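Local coordinates for seryl-tRNA synthetase, cytoplasmic (Candida albicans, PDB 3QNE), which catalyses the two-step attachment of serine to tRNA(Ser), activating the amino acid with ATP to Ser-AMP before transferring it to the acceptor end of the tRNA, at the interface of chains A and B. Numbering follows the deposited sequence. Chains: chain A/B, Seryl-tRNA synthetase, cytoplasmic.

Contact 1: the interface of chains A and B. Residues chain A 210, 212-214, 217, 250; chain B 172-173, 179.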
loop_
_atom_site.group_PDB
_atom_site.type_symbol
_atom_site.label_atom_id
_atom_site.label_comp_id
_atom_site.label_asym_id
_atom_site.label_seq_id
_atom_site.Cartn_x
_atom_site.Cartn_y
_atom_site.Cartn_z
ATOM N N PRO A 210 4.000 -8.034 -3.302
ATOM C CA PRO A 210 3.716 -7.402 -2.008
ATOM C C PRO A 210 4.347 -6.035 -2.040
ATOM O O PRO A 210 5.349 -5.889 -2.735
ATOM C CB PRO A 210 4.456 -8.292 -0.997
ATOM C CG PRO A 210 5.453 -9.038 -1.783
ATOM C CD PRO A 210 4.896 -9.198 -3.173
ATOM N N MET A 212 5.352 -4.375 0.704
ATOM C CA MET A 212 6.329 -4.257 1.776
ATOM C C MET A 212 7.463 -5.225 1.496
ATOM O O MET A 212 7.246 -6.298 0.938
ATOM C CB MET A 212 5.714 -4.596 3.125
ATOM C CG MET A 212 4.675 -3.603 3.590
ATOM S SD MET A 212 4.126 -4.005 5.238
ATOM C CE MET A 212 2.821 -2.794 5.428
ATOM N N MET A 213 8.670 -4.840 1.889
ATOM C CA MET A 213 9.846 -5.677 1.704
ATOM C C MET A 213 10.727 -5.600 2.928
ATOM O O MET A 213 10.885 -4.530 3.510
ATOM C CB MET A 213 10.667 -5.184 0.506
ATOM C CG MET A 213 10.544 -6.029 -0.713
ATOM S SD MET A 213 11.580 -5.427 -2.049
ATOM C CE MET A 213 12.946 -6.564 -2.014
ATOM N N ASN A 214 11.327 -6.726 3.295
ATOM C CA ASN A 214 12.318 -6.731 4.362
ATOM C C ASN A 214 13.531 -5.920 3.962
ATOM O O ASN A 214 13.951 -5.924 2.801
ATOM C CB ASN A 214 12.747 -8.157 4.716
ATOM C CG ASN A 214 11.693 -8.903 5.525
ATOM O OD1 ASN A 214 10.967 -8.311 6.326
ATOM N ND2 ASN A 214 11.618 -10.211 5.328
ATOM N N VAL A 217 16.685 -7.698 2.111
ATOM C CA VAL A 217 16.461 -7.993 0.705
ATOM C C VAL A 217 16.434 -6.721 -0.138
ATOM O O VAL A 217 17.021 -6.674 -1.213
ATOM C CB VAL A 217 15.142 -8.781 0.497
ATOM C CG1 VAL A 217 15.083 -9.339 -0.919
ATOM C CG2 VAL A 217 15.053 -9.893 1.494
ATOM N N PRO A 250 10.665 -5.939 -5.399
ATOM C CA PRO A 250 10.416 -7.322 -4.949
ATOM C C PRO A 250 10.521 -8.359 -6.090
ATOM O O PRO A 250 10.946 -9.495 -5.884
ATOM C CB PRO A 250 8.981 -7.263 -4.367
ATOM C CG PRO A 250 8.301 -6.062 -5.107
ATOM C CD PRO A 250 9.486 -5.063 -5.250
ATOM N N ILE B 172 10.727 -12.612 0.831
ATOM C CA ILE B 172 10.846 -11.195 0.546
ATOM C C ILE B 172 10.250 -10.236 1.589
ATOM O O ILE B 172 10.808 -9.157 1.837
ATOM C CB ILE B 172 10.338 -10.915 -0.889
ATOM C CG1 ILE B 172 11.453 -11.333 -1.870
ATOM C CG2 ILE B 172 9.980 -9.464 -1.054
ATOM C CD1 ILE B 172 10.986 -11.866 -3.203
ATOM N N VAL B 173 9.138 -10.619 2.218
ATOM C CA VAL B 173 8.490 -9.707 3.167
ATOM C C VAL B 173 8.165 -10.344 4.516
ATOM O O VAL B 173 7.613 -9.693 5.390
ATOM C CB VAL B 173 7.212 -9.053 2.559
ATOM C CG1 VAL B 173 6.193 -10.092 2.199
ATOM C CG2 VAL B 173 6.598 -8.045 3.521
ATOM N N PHE B 179 3.156 -13.505 -3.280
ATOM C CA PHE B 179 2.840 -12.903 -4.576
ATOM C C PHE B 179 1.592 -13.604 -5.087
ATOM O O PHE B 179 1.393 -14.778 -4.791
ATOM C CB PHE B 179 3.935 -13.212 -5.586
ATOM C CG PHE B 179 5.245 -12.514 -5.324
ATOM C CD1 PHE B 179 5.680 -11.507 -6.183
ATOM C CD2 PHE B 179 6.055 -12.891 -4.251
ATOM C CE1 PHE B 179 6.919 -10.868 -5.971
ATOM C CE2 PHE B 179 7.292 -12.264 -4.024
ATOM C CZ PHE B 179 7.728 -11.260 -4.882
#

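Contact 2: the interface of chains A and B. Residues chain A 212, 234-237; chain B 232, 280.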
loop_
_atom_site.group_PDB
_atom_site.type_symbol
_atom_site.label_atom_id
_atom_site.label_comp_id
_atom_site.label_asym_id
_atom_site.label_seq_id
_atom_site.Cartn_x
_atom_site.Cartn_y
_atom_site.Cartn_z
ATOM N N MET A 212 5.352 -4.375 0.704
ATOM C CA MET A 212 6.329 -4.257 1.776
ATOM C C MET A 212 7.463 -5.225 1.496
ATOM O O MET A 212 7.246 -6.298 0.938
ATOM C CB MET A 212 5.714 -4.596 3.125
ATOM C CG MET A 212 4.675 -3.603 3.590
ATOM S SD MET A 212 4.126 -4.005 5.238
ATOM C CE MET A 212 2.821 -2.794 5.428
ATOM N N VAL A 234 8.186 1.272 7.295
ATOM C CA VAL A 234 6.997 0.794 7.968
ATOM C C VAL A 234 7.404 0.298 9.347
ATOM O O VAL A 234 8.362 -0.464 9.471
ATOM C CB VAL A 234 6.416 -0.409 7.195
ATOM C CG1 VAL A 234 5.167 -0.906 7.857
ATOM C CG2 VAL A 234 6.150 -0.018 5.740
ATOM N N ILE A 235 6.674 0.720 10.371
ATOM C CA ILE A 235 6.915 0.266 11.740
ATOM C C ILE A 235 5.887 -0.781 12.117
ATOM O O ILE A 235 4.676 -0.535 12.074
ATOM C CB ILE A 235 6.798 1.398 12.760
ATOM C CG1 ILE A 235 7.718 2.553 12.381
ATOM C CG2 ILE A 235 7.123 0.879 14.153
ATOM C CD1 ILE A 235 9.120 2.116 12.095
ATOM N N ASP A 236 6.382 -1.946 12.500
ATOM C CA ASP A 236 5.540 -3.073 12.839
ATOM C C ASP A 236 5.963 -3.521 14.228
ATOM O O ASP A 236 6.803 -4.399 14.373
ATOM C CB ASP A 236 5.764 -4.175 11.814
ATOM C CG ASP A 236 5.069 -5.469 12.170
ATOM O OD1 ASP A 236 4.262 -5.505 13.128
ATOM O OD2 ASP A 236 5.346 -6.463 11.467
ATOM N N GLY A 237 5.388 -2.888 15.246
ATOM C CA GLY A 237 5.837 -3.076 16.612
ATOM C C GLY A 237 7.314 -2.747 16.745
ATOM O O GLY A 237 7.709 -1.580 16.693
ATOM N N TYR B 232 -0.119 -0.381 10.893
ATOM C CA TYR B 232 1.278 -0.112 10.637
ATOM C C TYR B 232 1.475 1.396 10.650
ATOM O O TYR B 232 0.659 2.140 10.100
ATOM C CB TYR B 232 1.670 -0.628 9.253
ATOM C CG TYR B 232 1.725 -2.132 9.109
ATOM C CD1 TYR B 232 2.885 -2.839 9.413
ATOM C CD2 TYR B 232 0.626 -2.838 8.640
ATOM C CE1 TYR B 232 2.953 -4.223 9.254
ATOM C CE2 TYR B 232 0.675 -4.214 8.472
ATOM C CZ TYR B 232 1.836 -4.901 8.772
ATOM O OH TYR B 232 1.854 -6.270 8.600
ATOM N N ARG B 280 -1.582 -5.436 11.009
ATOM C CA ARG B 280 -0.461 -6.035 11.736
ATOM C C ARG B 280 -0.822 -7.420 12.276
ATOM O O ARG B 280 0.036 -8.277 12.429
ATOM C CB ARG B 280 0.007 -5.130 12.882
ATOM C CG ARG B 280 0.726 -3.852 12.438
ATOM C CD ARG B 280 1.310 -3.116 13.635
ATOM N NE ARG B 280 2.173 -3.997 14.413
ATOM C CZ ARG B 280 2.319 -3.935 15.733
ATOM N NH1 ARG B 280 1.656 -3.022 16.427
ATOM N NH2 ARG B 280 3.128 -4.792 16.356
HETATM O O HOH W 1 4.082 -7.468 9.411
HETATM O O HOH W 2 2.930 -8.081 12.815
#

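Contact 3: the interface of chains A and B. Residues chain A 217, 250, 253-256; chain B 171-172.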
loop_
_atom_site.group_PDB
_atom_site.type_symbol
_atom_site.label_atom_id
_atom_site.label_comp_id
_atom_site.label_asym_id
_atom_site.label_seq_id
_atom_site.Cartn_x
_atom_site.Cartn_y
_atom_site.Cartn_z
ATOM N N VAL A 217 16.685 -7.698 2.111
ATOM C CA VAL A 217 16.461 -7.993 0.705
ATOM C C VAL A 217 16.434 -6.721 -0.138
ATOM O O VAL A 217 17.021 -6.674 -1.213
ATOM C CB VAL A 217 15.142 -8.781 0.497
ATOM C CG1 VAL A 217 15.083 -9.339 -0.919
ATOM C CG2 VAL A 217 15.053 -9.893 1.494
ATOM N N PRO A 250 10.665 -5.939 -5.399
ATOM C CA PRO A 250 10.416 -7.322 -4.949
ATOM C C PRO A 250 10.521 -8.359 -6.090
ATOM O O PRO A 250 10.946 -9.495 -5.884
ATOM C CB PRO A 250 8.981 -7.263 -4.367
ATOM C CG PRO A 250 8.301 -6.062 -5.107
ATOM C CD PRO A 250 9.486 -5.063 -5.250
ATOM N N ALA A 253 13.889 -9.641 -6.754
ATOM C CA ALA A 253 14.338 -10.606 -5.753
ATOM C C ALA A 253 13.557 -11.928 -5.801
ATOM O O ALA A 253 13.874 -12.879 -5.095
ATOM C CB ALA A 253 14.275 -9.990 -4.367
ATOM N N TYR A 254 12.557 -12.000 -6.667
ATOM C CA TYR A 254 11.698 -13.185 -6.746
ATOM C C TYR A 254 12.517 -14.467 -6.936
ATOM O O TYR A 254 12.243 -15.492 -6.307
ATOM C CB TYR A 254 10.725 -13.014 -7.908
ATOM C CG TYR A 254 9.599 -14.032 -8.046
ATOM C CD1 TYR A 254 8.507 -14.033 -7.178
ATOM C CD2 TYR A 254 9.600 -14.949 -9.095
ATOM C CE1 TYR A 254 7.445 -14.939 -7.349
ATOM C CE2 TYR A 254 8.545 -15.842 -9.278
ATOM C CZ TYR A 254 7.478 -15.826 -8.403
ATOM O OH TYR A 254 6.467 -16.728 -8.593
ATOM N N HIS A 255 13.526 -14.411 -7.798
ATOM C CA HIS A 255 14.341 -15.599 -8.063
ATOM C C HIS A 255 15.677 -15.575 -7.311
ATOM O O HIS A 255 16.607 -16.290 -7.694
ATOM C CB HIS A 255 14.597 -15.760 -9.566
ATOM C CG HIS A 255 13.381 -16.146 -10.350
ATOM N ND1 HIS A 255 12.763 -17.372 -10.203
ATOM C CD2 HIS A 255 12.671 -15.474 -11.289
ATOM C CE1 HIS A 255 11.718 -17.432 -11.011
ATOM N NE2 HIS A 255 11.635 -16.294 -11.676
ATOM N N ALA A 256 15.788 -14.747 -6.266
ATOM C CA ALA A 256 17.036 -14.683 -5.493
ATOM C C ALA A 256 17.429 -16.097 -5.083
ATOM O O ALA A 256 16.565 -16.888 -4.685
ATOM C CB ALA A 256 16.880 -13.806 -4.230
ATOM N N ARG B 171 10.061 -15.135 1.818
ATOM C CA ARG B 171 11.461 -14.735 1.753
ATOM C C ARG B 171 11.594 -13.225 1.638
ATOM O O ARG B 171 12.460 -12.632 2.264
ATOM C CB ARG B 171 12.172 -15.381 0.573
ATOM C CG ARG B 171 13.677 -15.137 0.593
ATOM C CD ARG B 171 14.403 -16.033 -0.420
ATOM N NE ARG B 171 13.680 -16.140 -1.689
ATOM C CZ ARG B 171 13.569 -15.161 -2.593
ATOM N NH1 ARG B 171 14.140 -13.966 -2.395
ATOM N NH2 ARG B 171 12.876 -15.382 -3.707
ATOM N N ILE B 172 10.727 -12.612 0.831
ATOM C CA ILE B 172 10.846 -11.195 0.546
ATOM C C ILE B 172 10.250 -10.236 1.589
ATOM O O ILE B 172 10.808 -9.157 1.837
ATOM C CB ILE B 172 10.338 -10.915 -0.889
ATOM C CG1 ILE B 172 11.453 -11.333 -1.870
ATOM C CG2 ILE B 172 9.980 -9.464 -1.054
ATOM C CD1 ILE B 172 10.986 -11.866 -3.203
#

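Contact 4: the interface of chains A and B. Residues chain A 165, 168, 171, 181; chain B 254-255, 258, 271.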
loop_
_atom_site.group_PDB
_atom_site.type_symbol
_atom_site.label_atom_id
_atom_site.label_comp_id
_atom_site.label_asym_id
_atom_site.label_seq_id
_atom_site.Cartn_x
_atom_site.Cartn_y
_atom_site.Cartn_z
ATOM N N ASP A 165 -10.460 13.617 -6.249
ATOM C CA ASP A 165 -10.664 14.594 -5.198
ATOM C C ASP A 165 -9.359 14.942 -4.495
ATOM O O ASP A 165 -8.988 14.308 -3.499
ATOM C CB ASP A 165 -11.636 14.077 -4.147
ATOM C CG ASP A 165 -12.346 15.201 -3.430
ATOM O OD1 ASP A 165 -11.705 16.257 -3.101
ATOM O OD2 ASP A 165 -13.562 15.033 -3.230
ATOM N N ARG A 168 -10.242 16.807 -0.605
ATOM C CA ARG A 168 -10.469 15.880 0.486
ATOM C C ARG A 168 -9.240 14.956 0.674
ATOM O O ARG A 168 -8.913 14.550 1.783
ATOM C CB ARG A 168 -11.743 15.073 0.212
ATOM C CG ARG A 168 -12.996 15.973 0.087
ATOM C CD ARG A 168 -14.243 15.140 -0.114
ATOM N NE ARG A 168 -15.483 15.904 0.028
ATOM C CZ ARG A 168 -16.200 16.357 -0.995
ATOM N NH1 ARG A 168 -15.787 16.133 -2.241
ATOM N NH2 ARG A 168 -17.340 17.015 -0.781
ATOM N N ARG A 171 -6.713 16.754 2.804
ATOM C CA ARG A 171 -7.155 16.816 4.192
ATOM C C ARG A 171 -6.839 15.523 4.925
ATOM O O ARG A 171 -6.421 15.551 6.074
ATOM C CB ARG A 171 -8.650 17.083 4.289
ATOM C CG ARG A 171 -9.103 17.347 5.722
ATOM C CD ARG A 171 -10.534 17.903 5.762
ATOM N NE ARG A 171 -11.420 17.233 4.809
ATOM C CZ ARG A 171 -11.873 15.981 4.934
ATOM N NH1 ARG A 171 -11.538 15.223 5.986
ATOM N NH2 ARG A 171 -12.670 15.482 3.992
ATOM N N ARG A 181 -12.298 8.954 -8.192
ATOM C CA ARG A 181 -13.749 8.930 -8.036
ATOM C C ARG A 181 -14.387 8.512 -9.373
ATOM O O ARG A 181 -13.919 8.915 -10.430
ATOM C CB ARG A 181 -14.220 10.341 -7.573
ATOM C CG ARG A 181 -15.713 10.507 -7.254
ATOM C CD ARG A 181 -16.145 12.028 -6.959
ATOM N NE ARG A 181 -17.597 12.063 -6.729
ATOM C CZ ARG A 181 -18.147 12.055 -5.516
ATOM N NH1 ARG A 181 -17.352 12.071 -4.454
ATOM N NH2 ARG A 181 -19.478 12.046 -5.356
ATOM N N TYR B 254 -14.116 11.247 4.515
ATOM C CA TYR B 254 -14.238 11.957 3.239
ATOM C C TYR B 254 -15.097 13.220 3.374
ATOM O O TYR B 254 -14.760 14.275 2.832
ATOM C CB TYR B 254 -14.854 11.018 2.207
ATOM C CG TYR B 254 -14.880 11.480 0.755
ATOM C CD1 TYR B 254 -13.721 11.513 -0.020
ATOM C CD2 TYR B 254 -16.086 11.814 0.141
ATOM C CE1 TYR B 254 -13.766 11.885 -1.376
ATOM C CE2 TYR B 254 -16.139 12.172 -1.205
ATOM C CZ TYR B 254 -14.977 12.201 -1.950
ATOM O OH TYR B 254 -15.056 12.577 -3.263
ATOM N N HIS B 255 -16.205 13.117 4.100
ATOM C CA HIS B 255 -17.099 14.266 4.255
ATOM C C HIS B 255 -16.916 14.977 5.602
ATOM O O HIS B 255 -17.810 15.708 6.034
ATOM C CB HIS B 255 -18.563 13.843 4.090
ATOM C CG HIS B 255 -18.931 13.464 2.689
ATOM N ND1 HIS B 255 -18.955 14.380 1.656
ATOM C CD2 HIS B 255 -19.292 12.274 2.149
ATOM C CE1 HIS B 255 -19.305 13.765 0.538
ATOM N NE2 HIS B 255 -19.509 12.489 0.807
ATOM N N GLU B 258 -18.341 18.600 6.767
ATOM C CA GLU B 258 -19.333 18.978 5.761
ATOM C C GLU B 258 -20.739 18.827 6.334
ATOM O O GLU B 258 -20.928 18.271 7.410
ATOM C CB GLU B 258 -19.153 18.156 4.472
ATOM C CG GLU B 258 -17.807 18.461 3.790
ATOM C CD GLU B 258 -17.546 17.602 2.553
ATOM O OE1 GLU B 258 -18.508 17.158 1.907
ATOM O OE2 GLU B 258 -16.370 17.380 2.228
ATOM N N TYR B 271 -21.018 4.904 -1.203
ATOM C CA TYR B 271 -19.713 4.747 -1.857
ATOM C C TYR B 271 -19.289 3.286 -1.941
ATOM O O TYR B 271 -19.416 2.540 -0.967
ATOM C CB TYR B 271 -18.626 5.495 -1.084
ATOM C CG TYR B 271 -18.847 6.975 -1.131
ATOM C CD1 TYR B 271 -18.765 7.658 -2.343
ATOM C CD2 TYR B 271 -19.185 7.686 0.014
ATOM C CE1 TYR B 271 -18.983 9.038 -2.413
ATOM C CE2 TYR B 271 -19.397 9.076 -0.049
ATOM C CZ TYR B 271 -19.301 9.736 -1.278
ATOM O OH TYR B 271 -19.511 11.103 -1.375
HETATM O O HOH W 3 -21.724 11.512 -3.411
#

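Contact 1: the interface of chains A and B
The backbone amide N of A:Asn214 donates to the carbonyl O of B:Ile172 over 2.9 Å, in a nearly straight bond (174° at the hydrogen). This bond ties the short strand 212-214 of chain A to the C-terminal turn of helix 166-173 of chain B, near the helix end, where carbonyls commonly lack a partner within the helix. The side chain of A:Asn214 lies against the same turn, its amide carbon and ND2 resting near the backbone of B:Val173.

Around the bond the contact is largely apolar. B:Ile172 has its CG2 methyl anti to its own backbone N (CG1 at chi1 -78°), and this branch presses against CG of A:Met213 at 3.5 Å, a tight fit, with CB of A:Pro250 a little farther off. Its other branch ends in CD1, which reaches the carbonyl O of A:Pro250 at 3.6 Å. B:Val173 divides its two methyls: CG2 packs on CB of A:Met212 at 3.6 Å, whereas CG1, set between the backbone N and the carbonyl carbon, turns toward CB of A:Pro210. At the far end the ring of A:Pro210 directs CD onto one face of B:Phe179, 3.7 Å from the ring centroid and almost over its centre, as a CH-pi contact. The backbone bond may help to align the strand with the helix end, and the methyl and ring packing beside it helps to join the two subunits of the homodimer.

Contact 2: the interface of chains A and B
The ring of B:Tyr232 is sandwiched between the two subunits: the terminal methyl CE of A:Met212 sits over one face, 3.7 Å from the centroid, while CG of B:Arg280, from its own chain, covers the opposite face. Water 1 lies at the ring's edge, in plane. In this class II synthetase, B:Arg280 is the middle residue of the Arg-x-Glu signature of motif 2, a segment that probably binds ATP, and here its side chain also meets the partner subunit. The extended chain of A:Met212 beyond CG carries its methyl to the ring, and CG1 of A:Val234 meets the ring at CD1, 3.4 Å away.

A:Asp236 runs alongside B:Tyr232, pointing the same way, with CB 3.8 Å from CE1 and its carboxylate turned 68° from the ring. Its OD1 accepts a hydrogen bond from NE of B:Arg280 at 2.9 Å, which is also a salt bridge. The donor comes to the anti side of OD1, somewhat out of the carboxylate plane, and the guanidinium is steeply inclined to the carboxylate. A bend at chi3 (55°) turns NE of B:Arg280 toward this oxygen. The backbone N of A:Gly237 lies over the guanidinium face, toward its rim, without a hydrogen bond to it. Water 2 links OD1 to the carbonyl O of B:Arg280, and water 1 joins OD2, at 2.6 Å, to the phenol OH of B:Tyr232.

Contact 3: the interface of chains A and B
B:Arg171 caps the end of helix 248-254 of the partner: its terminal nitrogens NH1 and NH2 both donate to the carbonyl O of A:Ala253, at 2.9 and 3.0 Å. The grip is end-on and lies close to the guanidinium plane, but the two nitrogens meet the oxygen differently. NH2 meets a lone pair of the oxygen in the carbonyl plane, whereas NH1 is tilted 29° from that plane. The carbonyl O of A:Tyr254 is also near NH2, although the N-H is directed away from it. CG of B:Arg171 stands anti to the backbone N (chi1 -172°), and a bend at chi3 turns the guanidinium back toward the helix end. There CB of A:Ala256 lies 3.3 Å from NH1. A positive charge placed beside C-terminal carbonyls would be favoured by the helix dipole.

The neighbouring B:Ile172 extends CD1 along the same helix, 3.8 Å from CA of A:Tyr254 and 4.0 Å from CB of A:Ala253. A:Val217, on helix 215-221, packs against the B-chain turn, its CG2 methyl resting 3.8 Å from the carbonyl O of B:Arg171. Capping by the arginine, probably strengthened by its charge, and aliphatic packing dock helix 166-173 of one subunit onto the other, supporting the dimer across which tRNA binds.

Contact 4: the interface of chains A and B
B:Tyr254 and A:Arg168 bury the bulk of this patch against each other. The extended side chain of A:Arg168 passes over the phenol ring, with CD 3.4 Å from the centroid in a CH-pi contact, and its guanidinium is inclined 26° to the ring. Beyond the ring it grips B:Glu258 side-on: NE donates to the syn lone pair of OE2 at 2.8 Å, and NH2 donates to OE1 at 2.9 Å, forming a salt bridge. On the other side of the guanidinium, NH1 reaches OD2 of A:Asp165 at 2.7 Å, in plane and on its syn lone pair, which holds the group from within its own chain. A:Asp165 OD1 also accepts from the backbone N of A:Arg168.

The phenol OH of B:Tyr254 is met by NH1 of A:Arg181 at 2.6 Å and makes a hydrogen bond with OD2 of A:Asp165 at 2.9 Å. In the second shell, ND1 of B:His255 donates to OE1 of B:Glu258 from the face opposite A:Arg168 NH2, which probably steadies that carboxylate, while NE2 bonds to the OH of B:Tyr271. Water 3 connects this phenol to NH2 of A:Arg181. The result is a continuous polar network around a clamped tyrosine that would fasten the subunits of the homodimer together.

Contacts 1 and 3 adjoin, the centres of their C-alpha atoms about 7 Å apart, and share A:Val217, A:Pro250 and B:Ile172; contact 2 lies about 13 Å from contact 1 and is joined to it through A:Met212. Contact 4 stands about 37 Å from contact 3, yet uses the same elements with the chains exchanged: helix 166-173 now comes from chain A and helix 248-254 from chain B. Because the interface is two-fold symmetric, each patch recurs with the chains exchanged, spreading the attachment widely over the dimer. Contact 2 brings an ATP-site arginine to the interface, so dimerisation may help to shape the active site.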